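Local coordinates for protein 2-methyl-3-hydroxypyridine-5-carboxylic acid oxygenase (Mesorhizobium loti, PDB 3ALJ) that catalyses the FAD-dependent oxygenation of 2-methyl-3-hydroxypyridine-5-carboxylic acid, probably opening the pyridine ring as in vitamin B6 breakdown, at residues 54-59 / 364-369; 80-85 / 94-99. One frame throughout, in Å; residues are numbered along the deposited sequence.

Contact 1: 54-59 / 364-369; sequences YLWHNG and EAARYD. With FAD (flavin-adenine dinucleotide), chain B; BME (beta-mercaptoethanol), chain D.
The ring of H57 donates from ND1 to the backbone oxygen of A366 at 2.8 Å. The oxygen lies almost in the plane of the imidazole, at its edge, and the bond also runs in the carbonyl plane. H57 CG is anti to the backbone N (chi1 163°), which carries the ring to the end of helix 364-367, edge toward A366 O. The backbone N of N58 gives the same A366 oxygen a second, weak bond of 3.1 Å. That carbonyl lies at the helix's C-terminal end, and the ring meets it there. N58 CB packs 3.2 Å from Y368 O. Its amide ND2 donates to O1 of a beta-mercaptoethanol molecule, probably from the crystallisation liquor, at 2.9 Å, and that hydroxyl in turn donates a hydrogen bond to A365 O. Q299 is a further partner of the amide.

The two segments join a strand-to-helix junction of the FAD-binding domain to a short helix near the C-terminus. W56 ends strand 52-56 and sits at the N-cap position of helix 57-65. Two residues earlier, the backbone of Y54 holds the flavin: its N donates to FAD O4 at 2.9 Å, and its O accepts from FAD N3. This pairing reads the edge of the pyrimidine part of the isoalloxazine.

Around these bonds, A366 CB rests 3.6 Å from W56 CB, with the indole leading away from the helix. H57 CE1 comes 3.7 Å from D369 CB, the ring and carboxylate planes 63° apart. The D369 carboxylate itself is engaged by R61 in a salt bridge. With an alanine at H57, the A366 carbonyl would probably keep just the weak N58 bond across this contact, and a gap would open beside D369 CB.

Contact 2: 80-85 / 94-99; sequences PTYETW and ETFNGL
The side chains of Y82 and F96 cross obliquely, F96 CZ coming 3.7 Å from Y82 CB. The tyrosine brings its CD2 to the edge of the phenyl ring, in its plane. With Y82 CG anti to the backbone N (chi1 -170°), CB and CD2 meet F96 while the far end of the phenol leads away from 94-99. One face of the F96 ring looks toward E94 O, which lies 4.0 Å above its plane, offset toward the ring's rim. F358 packs edge-to-face on both aromatic rings.

On the backbone, Y82 and E94 form an antiparallel hydrogen-bonded pair. Y82 N donates to E94 O at 2.9 Å, and E94 N returns a bond to Y82 O at 2.8 Å. This pair lies at the open end of the hairpin of strands 82-86 and 89-94, at one edge of the mixed sheet.

The E94 side chain lies on the same sheet face as Y82. A water links Y82 O, E94 OE1 and T84 OG1 by hydrogen bonds. The other carboxylate oxygen, OE2, takes the backbone N of F358. T95 CG2 also lies 3.4 Å from P80 O.

How the contacts relate
The centres of contacts 1 and 2 lie about 14 Å apart, on the same side of the chain's centre. Along the chain, 54-59 comes first, then 80-85 and 94-99, and 364-369 last. Contact 2 is a local hairpin pairing at the edge of the mixed sheet, whereas contact 1 brings together segments about 300 residues apart. The two touch directly: W56 CZ3 packs 3.6 Å from F96 CE2, and H57 CB meets L99 CD1 at 3.5 Å. Y54, whose backbone bonds the flavin, also touches the ring of Y82 with its own ring. Through these touches the flavin-binding strand, the edge of the mixed sheet and the C-terminal part of the chain pack together.

Contact 1: 54-59 / 364-369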
loop_
_atom_site.group_PDB
_atom_site.type_symbol
_atom_site.label_atom_id
_atom_site.label_comp_id
_atom_site.label_asym_id
_atom_site.label_seq_id
_atom_site.Cartn_x
_atom_site.Cartn_y
_atom_site.Cartn_z
ATOM N N TYR A 54 2.416 -1.995 6.201
ATOM C CA TYR A 54 2.869 -3.409 6.230
ATOM C C TYR A 54 3.202 -3.941 4.848
ATOM O O TYR A 54 2.399 -3.719 3.888
ATOM C CB TYR A 54 1.759 -4.317 6.779
ATOM C CG TYR A 54 1.491 -4.214 8.262
ATOM C CD1 TYR A 54 1.224 -3.008 8.931
ATOM C CD2 TYR A 54 1.451 -5.379 9.012
ATOM C CE1 TYR A 54 1.002 -2.965 10.275
ATOM C CE2 TYR A 54 1.142 -5.390 10.378
ATOM C CZ TYR A 54 0.950 -4.159 11.020
ATOM O OH TYR A 54 0.700 -4.109 12.358
ATOM N N LEU A 55 4.294 -4.678 4.673
ATOM C CA LEU A 55 4.550 -5.468 3.482
ATOM C C LEU A 55 4.678 -6.903 3.898
ATOM O O LEU A 55 4.966 -7.184 5.061
ATOM C CB LEU A 55 5.839 -5.039 2.728
ATOM C CG LEU A 55 5.791 -3.568 2.138
ATOM C CD1 LEU A 55 7.083 -3.433 1.362
ATOM C CD2 LEU A 55 4.539 -3.428 1.215
ATOM N N TRP A 56 4.462 -7.785 2.945
ATOM C CA TRP A 56 4.582 -9.232 3.174
ATOM C C TRP A 56 5.557 -9.790 2.174
ATOM O O TRP A 56 6.075 -9.092 1.301
ATOM C CB TRP A 56 3.242 -9.914 3.014
ATOM C CG TRP A 56 2.128 -9.278 3.860
ATOM C CD1 TRP A 56 1.492 -8.076 3.605
ATOM C CD2 TRP A 56 1.553 -9.769 5.080
ATOM N NE1 TRP A 56 0.565 -7.776 4.603
ATOM C CE2 TRP A 56 0.590 -8.816 5.521
ATOM C CE3 TRP A 56 1.733 -10.964 5.811
ATOM C CZ2 TRP A 56 -0.183 -9.017 6.672
ATOM C CZ3 TRP A 56 0.987 -11.151 6.963
ATOM C CH2 TRP A 56 0.029 -10.237 7.387
ATOM N N HIS A 57 5.799 -11.100 2.229
ATOM C CA HIS A 57 6.648 -11.760 1.324
ATOM C C HIS A 57 6.493 -11.344 -0.131
ATOM O O HIS A 57 7.501 -11.110 -0.783
ATOM C CB HIS A 57 6.311 -13.311 1.453
ATOM C CG HIS A 57 6.780 -14.185 0.320
ATOM N ND1 HIS A 57 5.892 -14.607 -0.650
ATOM C CD2 HIS A 57 7.997 -14.674 -0.017
ATOM C CE1 HIS A 57 6.553 -15.363 -1.537
ATOM N NE2 HIS A 57 7.842 -15.421 -1.181
ATOM N N ASN A 58 5.256 -11.255 -0.624
ATOM C CA ASN A 58 5.114 -10.878 -2.046
ATOM C C ASN A 58 5.739 -9.459 -2.358
ATOM O O ASN A 58 6.469 -9.324 -3.338
ATOM C CB ASN A 58 3.618 -10.888 -2.442
ATOM C CG ASN A 58 2.726 -9.884 -1.649
ATOM O OD1 ASN A 58 2.888 -9.688 -0.420
ATOM N ND2 ASN A 58 1.726 -9.330 -2.354
ATOM N N GLY A 59 5.472 -8.487 -1.471
ATOM C CA GLY A 59 6.061 -7.125 -1.647
ATOM C C GLY A 59 7.524 -7.153 -1.439
ATOM O O GLY A 59 8.261 -6.417 -2.120
ATOM N N GLU A 364 -3.115 -15.853 0.645
ATOM C CA GLU A 364 -2.722 -16.205 -0.691
ATOM C C GLU A 364 -1.959 -15.135 -1.421
ATOM O O GLU A 364 -0.858 -15.453 -1.984
ATOM C CB GLU A 364 -4.014 -16.514 -1.462
ATOM C CG GLU A 364 -3.749 -16.679 -2.985
ATOM C CD GLU A 364 -5.066 -16.982 -3.714
ATOM O OE1 GLU A 364 -5.600 -18.053 -3.418
ATOM O OE2 GLU A 364 -5.607 -16.091 -4.411
ATOM N N ALA A 365 -2.385 -13.866 -1.372
ATOM C CA ALA A 365 -1.673 -12.832 -2.055
ATOM C C ALA A 365 -0.230 -12.718 -1.467
ATOM O O ALA A 365 0.810 -12.571 -2.180
ATOM C CB ALA A 365 -2.384 -11.438 -1.950
ATOM N N ALA A 366 -0.144 -12.816 -0.124
ATOM C CA ALA A 366 1.234 -12.654 0.515
ATOM C C ALA A 366 2.138 -13.830 0.138
ATOM O O ALA A 366 3.334 -13.627 0.040
ATOM C CB ALA A 366 1.050 -12.607 2.015
ATOM N N ARG A 367 1.548 -15.025 -0.063
ATOM C CA ARG A 367 2.335 -16.200 -0.423
ATOM C C ARG A 367 2.889 -16.163 -1.794
ATOM O O ARG A 367 3.861 -16.903 -2.116
ATOM C CB ARG A 367 1.484 -17.469 -0.238
ATOM C CG ARG A 367 1.255 -17.772 1.265
ATOM C CD ARG A 367 0.354 -18.989 1.440
ATOM N NE ARG A 367 1.119 -20.094 0.919
ATOM C CZ ARG A 367 0.760 -20.823 -0.111
ATOM N NH1 ARG A 367 -0.457 -20.687 -0.698
ATOM N NH2 ARG A 367 1.664 -21.687 -0.533
ATOM N N TYR A 368 2.283 -15.362 -2.730
ATOM C CA TYR A 368 2.734 -15.337 -4.091
ATOM C C TYR A 368 4.134 -14.769 -4.188
ATOM O O TYR A 368 4.459 -13.689 -3.630
ATOM C CB TYR A 368 1.738 -14.469 -4.934
ATOM C CG TYR A 368 2.146 -14.426 -6.391
ATOM C CD1 TYR A 368 2.182 -15.646 -7.149
ATOM C CD2 TYR A 368 2.605 -13.243 -6.975
ATOM C CE1 TYR A 368 2.595 -15.611 -8.478
ATOM C CE2 TYR A 368 2.954 -13.211 -8.311
ATOM C CZ TYR A 368 3.016 -14.432 -9.050
ATOM O OH TYR A 368 3.417 -14.423 -10.380
ATOM N N ASP A 369 5.050 -15.479 -4.909
ATOM C CA ASP A 369 6.375 -14.934 -5.211
ATOM C C ASP A 369 6.388 -14.452 -6.666
ATOM O O ASP A 369 6.411 -15.263 -7.589
ATOM C CB ASP A 369 7.411 -16.061 -5.094
ATOM C CG ASP A 369 8.714 -15.590 -5.591
ATOM O OD1 ASP A 369 8.992 -14.390 -5.664
ATOM O OD2 ASP A 369 9.574 -16.426 -5.874
HETATM P PA FAD B . -0.564 6.213 -4.582
HETATM O O1A FAD B . 0.276 5.692 -3.458
HETATM O O2A FAD B . -1.763 6.912 -4.300
HETATM O O5B FAD B . 0.402 7.123 -5.455
HETATM C C5B FAD B . -0.095 7.836 -6.635
HETATM C C4B FAD B . 0.934 8.936 -6.793
HETATM O O4B FAD B . 0.476 9.583 -8.030
HETATM C C3B FAD B . 0.895 10.003 -5.761
HETATM O O3B FAD B . 2.225 10.373 -5.344
HETATM C C2B FAD B . 0.081 11.157 -6.450
HETATM O O2B FAD B . 0.443 12.468 -5.981
HETATM C C1B FAD B . 0.504 11.061 -7.879
HETATM N N9A FAD B . -0.496 11.454 -8.820
HETATM C C8A FAD B . -1.868 11.419 -8.715
HETATM N N7A FAD B . -2.458 11.804 -9.857
HETATM C C5A FAD B . -1.426 12.111 -10.731
HETATM C C6A FAD B . -1.413 12.474 -12.075
HETATM N N6A FAD B . -2.589 12.677 -12.759
HETATM N N1A FAD B . -0.214 12.654 -12.633
HETATM C C2A FAD B . 0.937 12.506 -11.966
HETATM N N3A FAD B . 1.000 12.114 -10.661
HETATM C C4A FAD B . -0.213 11.895 -10.081
HETATM N N1 FAD B . -1.157 -1.317 1.469
HETATM C C2 FAD B . -0.272 -2.208 1.878
HETATM O O2 FAD B . 0.386 -2.919 1.101
HETATM N N3 FAD B . -0.056 -2.395 3.244
HETATM C C4 FAD B . -0.724 -1.631 4.202
HETATM O O4 FAD B . -0.372 -1.735 5.436
HETATM C C4X FAD B . -1.658 -0.720 3.740
HETATM N N5 FAD B . -2.458 0.010 4.685
HETATM C C5X FAD B . -3.436 0.867 4.214
HETATM C C6 FAD B . -4.307 1.516 5.106
HETATM C C7 FAD B . -5.235 2.416 4.647
HETATM C C7M FAD B . -6.169 3.129 5.666
HETATM C C8 FAD B . -5.379 2.644 3.295
HETATM C C8M FAD B . -6.438 3.621 2.734
HETATM C C9 FAD B . -4.523 1.999 2.391
HETATM C C9A FAD B . -3.563 1.060 2.844
HETATM N N10 FAD B . -2.686 0.339 1.921
HETATM C C10 FAD B . -1.799 -0.559 2.384
HETATM C "C1'" FAD B . -2.869 0.557 0.407
HETATM C "C2'" FAD B . -1.795 1.515 -0.090
HETATM O "O2'" FAD B . -1.875 2.747 0.659
HETATM C "C3'" FAD B . -2.086 1.885 -1.556
HETATM O "O3'" FAD B . -2.664 0.687 -2.199
HETATM C "C4'" FAD B . -0.891 2.230 -2.346
HETATM O "O4'" FAD B . -0.330 3.436 -1.755
HETATM C "C5'" FAD B . -1.232 2.563 -3.761
HETATM O "O5'" FAD B . -0.034 2.912 -4.448
HETATM P P FAD B . -0.196 3.616 -5.854
HETATM O O1P FAD B . 1.174 3.914 -6.291
HETATM O O2P FAD B . -1.107 2.855 -6.765
HETATM O O3P FAD B . -1.000 4.982 -5.533
HETATM C C1 BME D . -0.342 -10.782 -5.007
HETATM C C2 BME D . -0.707 -9.349 -4.471
HETATM O O1 BME D . 0.986 -11.086 -4.559
HETATM S S2 BME D . -2.321 -8.937 -5.332
#

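Contact 2: 80-85 / 94-99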
loop_
_atom_site.group_PDB
_atom_site.type_symbol
_atom_site.label_atom_id
_atom_site.label_comp_id
_atom_site.label_asym_id
_atom_site.label_seq_id
_atom_site.Cartn_x
_atom_site.Cartn_y
_atom_site.Cartn_z
ATOM N N PRO A 80 7.798 -10.087 16.562
ATOM C CA PRO A 80 7.843 -11.549 16.861
ATOM C C PRO A 80 6.554 -12.226 16.622
ATOM O O PRO A 80 6.568 -13.424 16.402
ATOM C CB PRO A 80 8.069 -11.620 18.363
ATOM C CG PRO A 80 8.619 -10.269 18.726
ATOM C CD PRO A 80 8.130 -9.195 17.679
ATOM N N THR A 81 5.401 -11.564 16.722
ATOM C CA THR A 81 4.130 -12.144 16.467
ATOM C C THR A 81 3.129 -11.045 16.054
ATOM O O THR A 81 3.335 -9.860 16.380
ATOM C CB THR A 81 3.560 -12.906 17.705
ATOM O OG1 THR A 81 2.424 -13.697 17.224
ATOM C CG2 THR A 81 3.247 -12.102 18.844
ATOM N N TYR A 82 2.114 -11.493 15.294
ATOM C CA TYR A 82 0.928 -10.632 15.014
ATOM C C TYR A 82 -0.160 -11.099 15.983
ATOM O O TYR A 82 -0.724 -12.169 15.878
ATOM C CB TYR A 82 0.555 -10.846 13.559
ATOM C CG TYR A 82 -0.466 -9.905 13.037
ATOM C CD1 TYR A 82 -1.741 -9.755 13.684
ATOM C CD2 TYR A 82 -0.203 -9.138 11.882
ATOM C CE1 TYR A 82 -2.698 -8.849 13.115
ATOM C CE2 TYR A 82 -1.162 -8.287 11.327
ATOM C CZ TYR A 82 -2.357 -8.152 11.953
ATOM O OH TYR A 82 -3.376 -7.351 11.399
ATOM N N GLU A 83 -0.366 -10.202 17.003
ATOM C CA GLU A 83 -1.289 -10.508 18.114
ATOM C C GLU A 83 -2.644 -9.748 17.901
ATOM O O GLU A 83 -2.619 -8.635 17.400
ATOM C CB GLU A 83 -0.623 -10.167 19.424
ATOM C CG GLU A 83 -1.497 -10.470 20.633
ATOM C CD GLU A 83 -0.753 -10.284 21.964
ATOM O OE1 GLU A 83 0.294 -9.616 21.997
ATOM O OE2 GLU A 83 -1.343 -10.696 22.983
ATOM N N THR A 84 -3.743 -10.360 18.278
ATOM C CA THR A 84 -5.042 -9.707 18.286
ATOM C C THR A 84 -5.602 -9.690 19.664
ATOM O O THR A 84 -5.577 -10.777 20.369
ATOM C CB THR A 84 -5.961 -10.479 17.338
ATOM O OG1 THR A 84 -5.377 -10.442 16.037
ATOM C CG2 THR A 84 -7.340 -9.781 17.166
ATOM N N TRP A 85 -6.116 -8.529 20.089
ATOM C CA TRP A 85 -6.933 -8.454 21.348
ATOM C C TRP A 85 -8.379 -8.143 21.028
ATOM O O TRP A 85 -8.661 -7.358 20.120
ATOM C CB TRP A 85 -6.410 -7.355 22.272
ATOM C CG TRP A 85 -5.025 -7.584 22.835
ATOM C CD1 TRP A 85 -4.190 -8.628 22.649
ATOM C CD2 TRP A 85 -4.348 -6.596 23.700
ATOM N NE1 TRP A 85 -3.016 -8.391 23.369
ATOM C CE2 TRP A 85 -3.077 -7.173 24.029
ATOM C CE3 TRP A 85 -4.711 -5.315 24.206
ATOM C CZ2 TRP A 85 -2.134 -6.498 24.829
ATOM C CZ3 TRP A 85 -3.752 -4.637 25.048
ATOM C CH2 TRP A 85 -2.497 -5.218 25.282
ATOM N N GLU A 94 -0.236 -14.909 15.862
ATOM C CA GLU A 94 -0.041 -15.617 14.552
ATOM C C GLU A 94 1.316 -15.243 14.006
ATOM O O GLU A 94 1.755 -14.067 14.026
ATOM C CB GLU A 94 -1.140 -15.120 13.541
ATOM C CG GLU A 94 -2.526 -15.571 13.949
ATOM C CD GLU A 94 -3.602 -14.892 13.108
ATOM O OE1 GLU A 94 -4.070 -13.819 13.474
ATOM O OE2 GLU A 94 -4.000 -15.499 12.100
ATOM N N THR A 95 2.019 -16.248 13.441
ATOM C CA THR A 95 3.352 -16.023 12.829
ATOM C C THR A 95 3.410 -16.615 11.432
ATOM O O THR A 95 4.479 -16.552 10.800
ATOM C CB THR A 95 4.501 -16.545 13.709
ATOM O OG1 THR A 95 4.327 -17.945 13.846
ATOM C CG2 THR A 95 4.564 -15.831 15.037
ATOM N N PHE A 96 2.348 -17.225 10.901
ATOM C CA PHE A 96 2.265 -17.535 9.447
ATOM C C PHE A 96 3.273 -18.530 8.938
ATOM O O PHE A 96 3.704 -18.463 7.810
ATOM C CB PHE A 96 2.424 -16.205 8.609
ATOM C CG PHE A 96 1.786 -14.944 9.285
ATOM C CD1 PHE A 96 0.429 -14.958 9.602
ATOM C CD2 PHE A 96 2.512 -13.803 9.526
ATOM C CE1 PHE A 96 -0.185 -13.846 10.187
ATOM C CE2 PHE A 96 1.916 -12.663 10.086
ATOM C CZ PHE A 96 0.579 -12.698 10.401
ATOM N N ASN A 97 3.687 -19.423 9.834
ATOM C CA ASN A 97 4.660 -20.475 9.472
ATOM C C ASN A 97 5.856 -19.900 8.720
ATOM O O ASN A 97 6.299 -20.416 7.699
ATOM C CB ASN A 97 4.033 -21.609 8.734
ATOM C CG ASN A 97 5.017 -22.880 8.780
ATOM O OD1 ASN A 97 5.855 -23.074 9.760
ATOM N ND2 ASN A 97 4.976 -23.675 7.703
ATOM N N GLY A 98 6.351 -18.794 9.262
ATOM C CA GLY A 98 7.584 -18.246 8.724
ATOM C C GLY A 98 7.442 -17.296 7.515
ATOM O O GLY A 98 8.479 -16.781 7.066
ATOM N N LEU A 99 6.239 -17.115 6.978
ATOM C CA LEU A 99 6.081 -16.217 5.838
ATOM C C LEU A 99 6.671 -14.833 6.204
ATOM O O LEU A 99 6.257 -14.244 7.210
ATOM C CB LEU A 99 4.596 -16.039 5.631
ATOM C CG LEU A 99 4.132 -15.086 4.562
ATOM C CD1 LEU A 99 4.300 -15.614 3.235
ATOM C CD2 LEU A 99 2.593 -14.782 4.853
HETATM O O HOH W 1 -3.444 -12.508 15.692
#